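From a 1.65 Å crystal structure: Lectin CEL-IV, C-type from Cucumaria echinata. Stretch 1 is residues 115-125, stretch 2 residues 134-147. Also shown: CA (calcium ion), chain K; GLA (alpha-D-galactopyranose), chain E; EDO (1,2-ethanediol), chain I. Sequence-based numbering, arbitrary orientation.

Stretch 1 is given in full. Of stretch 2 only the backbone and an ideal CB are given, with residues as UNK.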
# COMPACT_ATOMS: atom_id res chain seq x y z
N ASN A 115 8.51 32.40 -21.42
CA ASN A 115 8.93 33.61 -22.15
C ASN A 115 10.41 33.88 -22.04
O ASN A 115 10.90 34.95 -22.47
CB ASN A 115 8.10 34.80 -21.64
CG ASN A 115 8.40 35.14 -20.19
OD1 ASN A 115 8.93 34.31 -19.43
ND2 ASN A 115 8.06 36.35 -19.79
N ASN A 116 11.15 32.93 -21.46
CA ASN A 116 12.61 33.09 -21.25
C ASN A 116 13.43 32.08 -22.03
O ASN A 116 14.64 31.91 -21.78
CB ASN A 116 12.97 33.06 -19.76
CG ASN A 116 12.48 34.29 -19.03
OD1 ASN A 116 11.62 34.22 -18.16
ND2 ASN A 116 13.00 35.47 -19.42
N GLY A 117 12.80 31.40 -22.98
CA GLY A 117 13.56 30.51 -23.91
C GLY A 117 14.57 31.26 -24.77
O GLY A 117 14.43 32.47 -24.92
N PRO A 118 15.55 30.54 -25.37
CA PRO A 118 15.66 29.09 -25.37
C PRO A 118 16.26 28.57 -24.07
O PRO A 118 16.89 29.31 -23.35
CB PRO A 118 16.69 28.81 -26.47
CG PRO A 118 17.55 30.10 -26.52
CD PRO A 118 16.49 31.16 -26.33
N ASN A 119 16.05 27.29 -23.81
CA ASN A 119 16.79 26.64 -22.69
C ASN A 119 16.52 27.21 -21.33
O ASN A 119 17.45 27.47 -20.54
CB ASN A 119 18.28 26.50 -23.04
CG ASN A 119 18.47 25.83 -24.40
OD1 ASN A 119 17.93 24.73 -24.65
ND2 ASN A 119 19.21 26.48 -25.31
N SER A 120 15.24 27.37 -21.03
CA SER A 120 14.80 27.80 -19.68
C SER A 120 14.22 26.59 -18.95
O SER A 120 14.07 25.53 -19.54
CB SER A 120 13.75 28.89 -19.78
OG SER A 120 12.68 28.48 -20.67
N ARG A 121 13.80 26.80 -17.70
CA ARG A 121 13.38 25.68 -16.83
C ARG A 121 12.10 26.08 -16.12
O ARG A 121 11.91 27.24 -15.74
CB ARG A 121 14.48 25.41 -15.77
CG ARG A 121 15.86 25.04 -16.41
CD ARG A 121 15.73 23.80 -17.24
NE ARG A 121 17.03 23.39 -17.82
CZ ARG A 121 17.30 23.34 -19.13
NH1 ARG A 121 16.39 23.72 -20.05
NH2 ARG A 121 18.51 22.92 -19.52
N GLY A 122 11.21 25.11 -15.92
CA GLY A 122 9.94 25.42 -15.24
C GLY A 122 9.96 25.31 -13.73
O GLY A 122 10.70 24.50 -13.15
N ALA A 123 9.13 26.13 -13.08
CA ALA A 123 9.00 26.09 -11.63
C ALA A 123 7.56 26.38 -11.29
O ALA A 123 6.89 27.24 -11.92
CB ALA A 123 9.90 27.14 -10.98
N ILE A 124 7.07 25.70 -10.27
CA ILE A 124 5.79 26.09 -9.65
C ILE A 124 6.03 27.42 -8.98
O ILE A 124 6.94 27.55 -8.15
CB ILE A 124 5.32 25.02 -8.62
CG1 ILE A 124 4.75 23.81 -9.39
CG2 ILE A 124 4.28 25.60 -7.61
CD1 ILE A 124 4.48 22.56 -8.50
N ALA A 125 5.24 28.42 -9.33
CA ALA A 125 5.42 29.74 -8.73
C ALA A 125 4.27 29.91 -7.74
O ALA A 125 3.16 30.25 -8.13
CB ALA A 125 5.43 30.83 -9.83
N UNK A 134 2.94 27.72 -13.55
CA UNK A 134 4.39 27.65 -13.76
C UNK A 134 4.98 28.92 -14.38
O UNK A 134 4.35 29.55 -15.24
CB UNK A 134 4.72 26.45 -14.66
N UNK A 135 6.21 29.22 -13.97
CA UNK A 135 7.02 30.24 -14.63
C UNK A 135 8.22 29.55 -15.24
O UNK A 135 8.69 28.54 -14.69
CB UNK A 135 7.45 31.34 -13.66
N UNK A 136 8.75 30.05 -16.36
CA UNK A 136 10.07 29.56 -16.77
C UNK A 136 11.14 30.53 -16.32
O UNK A 136 10.90 31.76 -16.23
CB UNK A 136 10.14 29.36 -18.29
N UNK A 137 12.29 29.96 -15.98
CA UNK A 137 13.38 30.74 -15.39
C UNK A 137 14.69 30.25 -15.97
O UNK A 137 14.79 29.15 -16.50
CB UNK A 137 13.39 30.63 -13.86
N UNK A 138 15.74 31.07 -15.83
CA UNK A 138 17.06 30.59 -16.23
C UNK A 138 17.58 29.59 -15.20
O UNK A 138 17.29 29.71 -13.99
CB UNK A 138 18.04 31.76 -16.39
N UNK A 139 18.33 28.63 -15.71
CA UNK A 139 18.67 27.40 -14.98
C UNK A 139 19.62 27.63 -13.83
O UNK A 139 19.80 26.76 -12.97
CB UNK A 139 19.29 26.38 -15.94
N UNK A 140 20.25 28.79 -13.80
CA UNK A 140 21.18 29.05 -12.72
C UNK A 140 20.47 29.57 -11.46
O UNK A 140 21.11 29.73 -10.41
CB UNK A 140 22.24 30.05 -13.18
N UNK A 141 19.17 29.84 -11.53
CA UNK A 141 18.42 30.17 -10.32
C UNK A 141 18.47 29.04 -9.30
O UNK A 141 18.29 27.90 -9.67
CB UNK A 141 16.97 30.49 -10.67
N UNK A 142 18.72 29.39 -8.04
CA UNK A 142 18.83 28.42 -6.92
C UNK A 142 17.50 28.40 -6.16
O UNK A 142 17.19 29.32 -5.42
CB UNK A 142 19.98 28.78 -5.98
N UNK A 143 16.69 27.35 -6.37
CA UNK A 143 15.36 27.25 -5.76
C UNK A 143 15.19 25.94 -4.96
O UNK A 143 15.92 24.96 -5.17
CB UNK A 143 14.28 27.34 -6.84
N UNK A 144 14.21 25.93 -4.07
CA UNK A 144 13.64 24.69 -3.53
C UNK A 144 13.09 23.88 -4.72
O UNK A 144 12.94 24.41 -5.85
CB UNK A 144 12.55 24.98 -2.50
N UNK A 145 12.79 22.60 -4.49
CA UNK A 145 12.47 21.71 -5.61
C UNK A 145 11.66 20.55 -5.09
O UNK A 145 11.77 20.17 -3.92
CB UNK A 145 13.73 21.21 -6.31
N UNK A 146 10.82 19.99 -5.95
CA UNK A 146 10.08 18.77 -5.63
C UNK A 146 10.60 17.60 -6.44
O UNK A 146 10.69 17.64 -7.67
CB UNK A 146 8.58 18.96 -5.88
N UNK A 147 10.97 16.55 -5.71
CA UNK A 147 11.33 15.26 -6.33
C UNK A 147 10.13 14.30 -6.39
O UNK A 147 9.21 14.34 -5.50
CB UNK A 147 12.47 14.61 -5.55
CA CA K . 9.61 33.43 -17.43
C1 GLA E . 10.18 37.49 -14.03
C2 GLA E . 9.86 37.02 -15.46
C3 GLA E . 8.62 36.15 -15.53
C4 GLA E . 8.69 34.99 -14.54
C5 GLA E . 9.06 35.54 -13.15
C6 GLA E . 9.24 34.43 -12.10
O2 GLA E . 9.65 38.16 -16.32
O3 GLA E . 8.46 35.68 -16.88
O4 GLA E . 9.72 34.10 -15.01
O5 GLA E . 10.28 36.30 -13.19
O6 GLA E . 10.39 33.65 -12.48
C1 EDO I . 14.15 34.31 -15.70
O1 EDO I . 14.95 33.69 -14.69
C2 EDO I . 12.95 35.02 -15.11
O2 EDO I . 13.37 36.35 -14.81

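Position 134 begins a strand antiparallel to 120-125. Its CA-to-CB bond points sideways, and the ideal CB lies 3.6 Å from Ala123 O, beside Ile124. Most apolar side chains, flat or branched, would suit. The residue is Trp134, whose CD1 meets Ile124 CG1 at 4.0 Å.

At position 135 the backbone pairs with Ala123, and the ideal CB, 4.4 Å from Ala125 CB, lies on the sheet face shared with Ala123. The galactose is also near, so a small apolar residue fits. Ala135 places its CB 4.3 Å from Ala125 CB; Ala135 N donates to Ala123 O (2.9 Å), and Ala123 N returns a bond to Ala135 O (2.9 Å).

At position 136 CB turns to the other face, where Gly122 has no side chain. The ideal CB is 3.6 Å from Ser120 OG and 4.7 Å from Asn115 N, with calcium close by. Asn, Asp or perhaps Glu could offer oxygens, and an acid best answers both cation and donors. Asp136 binds calcium through O and OD1, each at 2.4 Å. Asn115 N donates to Asp136 OD1 (2.9 Å), while Asp136 OD2 accepts from Asn116 N (2.8 Å) and Ser120 OG (2.7 Å). One carboxylate thus ties the metal site to the loop and to the strand.

Position 137 pairs with Arg121, its CB on the same face as 135. A beta-branched or other apolar residue suits the extended backbone and the nearby galactose O6. Val137 brings CG1 to 3.2 Å from GLA O6. Val137 N and O bond Arg121 O and N, both at 2.8 Å.

The CB at 138 points away, so only a long side chain can return to the Asn116 loop; a polar tip would find the amide there. Tyr138 does so: Asn116 ND2 donates to Tyr138 OH (3.2 Å), and a water links that OH to Gly117 O.

At 139, the second position of a type I turn, the ideal CB is 3.7 Å from Arg121 CG, favouring something small. Ser139 fits; its N donates to a water that also bonds Asn119 O.

Positions 140, 141 and 142 are out of reach and tolerate polar residues: Asn140, Asn141 and Asn142. Asn141 N closes the turn onto Tyr138 O (3.1 Å).

At 143 CB points toward stretch 1 across a gap, calling for a large apolar group; Phe143 CE1 reaches Ala123 CB (4.2 Å). Positions 144 and 145 are out of reach and unconstrained: Lys144 and Tyr145. At 146 CB points toward stretch 1 from beyond 5.5 Å, suiting Ile, Leu or Met; Ile146 CD1 meets Ile124 CD1 at 4.0 Å. Position 147, out of reach, is Cys147.

Stretch 2, residues 134-147: WADVYSNNNFKYIC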
# COMPACT_ATOMS: atom_id res chain seq x y z
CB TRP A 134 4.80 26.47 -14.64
CG TRP A 134 4.11 25.19 -14.35
CD1 TRP A 134 3.62 24.78 -13.14
CD2 TRP A 134 3.85 24.15 -15.28
NE1 TRP A 134 3.05 23.54 -13.28
CE2 TRP A 134 3.18 23.11 -14.58
CE3 TRP A 134 4.16 23.96 -16.65
CZ2 TRP A 134 2.73 21.91 -15.21
CZ3 TRP A 134 3.72 22.77 -17.28
CH2 TRP A 134 3.01 21.76 -16.55
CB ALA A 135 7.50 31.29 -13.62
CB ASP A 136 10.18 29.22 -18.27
CG ASP A 136 10.21 30.48 -19.18
OD1 ASP A 136 9.56 31.49 -18.88
OD2 ASP A 136 10.89 30.42 -20.23
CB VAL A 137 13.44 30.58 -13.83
CG1 VAL A 137 12.14 31.05 -13.13
CG2 VAL A 137 13.81 29.13 -13.40
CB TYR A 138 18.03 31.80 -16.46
CG TYR A 138 17.51 32.65 -17.57
CD1 TYR A 138 17.13 33.96 -17.34
CD2 TYR A 138 17.32 32.10 -18.84
CE1 TYR A 138 16.58 34.74 -18.39
CE2 TYR A 138 16.78 32.85 -19.87
CZ TYR A 138 16.42 34.16 -19.63
OH TYR A 138 15.86 34.92 -20.65
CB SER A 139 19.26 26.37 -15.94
OG SER A 139 20.54 26.78 -16.43
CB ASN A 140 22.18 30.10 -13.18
CG ASN A 140 21.51 31.45 -13.36
OD1 ASN A 140 20.61 31.59 -14.19
ND2 ASN A 140 21.88 32.43 -12.53
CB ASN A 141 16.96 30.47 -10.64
CG ASN A 141 16.77 31.88 -11.15
OD1 ASN A 141 16.63 32.11 -12.36
ND2 ASN A 141 16.79 32.83 -10.24
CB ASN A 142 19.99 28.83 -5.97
CG ASN A 142 21.36 28.33 -6.44
OD1 ASN A 142 21.75 28.53 -7.58
ND2 ASN A 142 22.12 27.69 -5.53
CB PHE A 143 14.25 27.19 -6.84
CG PHE A 143 14.04 28.43 -7.67
CD1 PHE A 143 13.50 28.28 -8.95
CD2 PHE A 143 14.31 29.73 -7.20
CE1 PHE A 143 13.21 29.39 -9.75
CE2 PHE A 143 14.07 30.85 -8.03
CZ PHE A 143 13.54 30.66 -9.30
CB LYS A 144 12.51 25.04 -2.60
CG LYS A 144 13.00 25.88 -1.37
CD LYS A 144 11.91 25.92 -0.33
CE LYS A 144 12.43 26.63 0.97
NZ LYS A 144 12.76 28.08 0.75
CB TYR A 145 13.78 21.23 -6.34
CG TYR A 145 14.77 20.51 -5.41
CD1 TYR A 145 15.66 21.26 -4.65
CD2 TYR A 145 14.82 19.12 -5.34
CE1 TYR A 145 16.58 20.62 -3.78
CE2 TYR A 145 15.74 18.47 -4.49
CZ TYR A 145 16.60 19.26 -3.71
OH TYR A 145 17.49 18.66 -2.83
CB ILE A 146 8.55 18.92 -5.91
CG1 ILE A 146 7.94 20.03 -5.08
CG2 ILE A 146 7.81 17.63 -5.68
CD1 ILE A 146 6.68 20.61 -5.73
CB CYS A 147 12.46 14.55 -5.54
SG CYS A 147 14.01 15.47 -5.44
O HOH W 1 15.88 34.34 -23.39
O HOH W 2 18.60 28.72 -18.53
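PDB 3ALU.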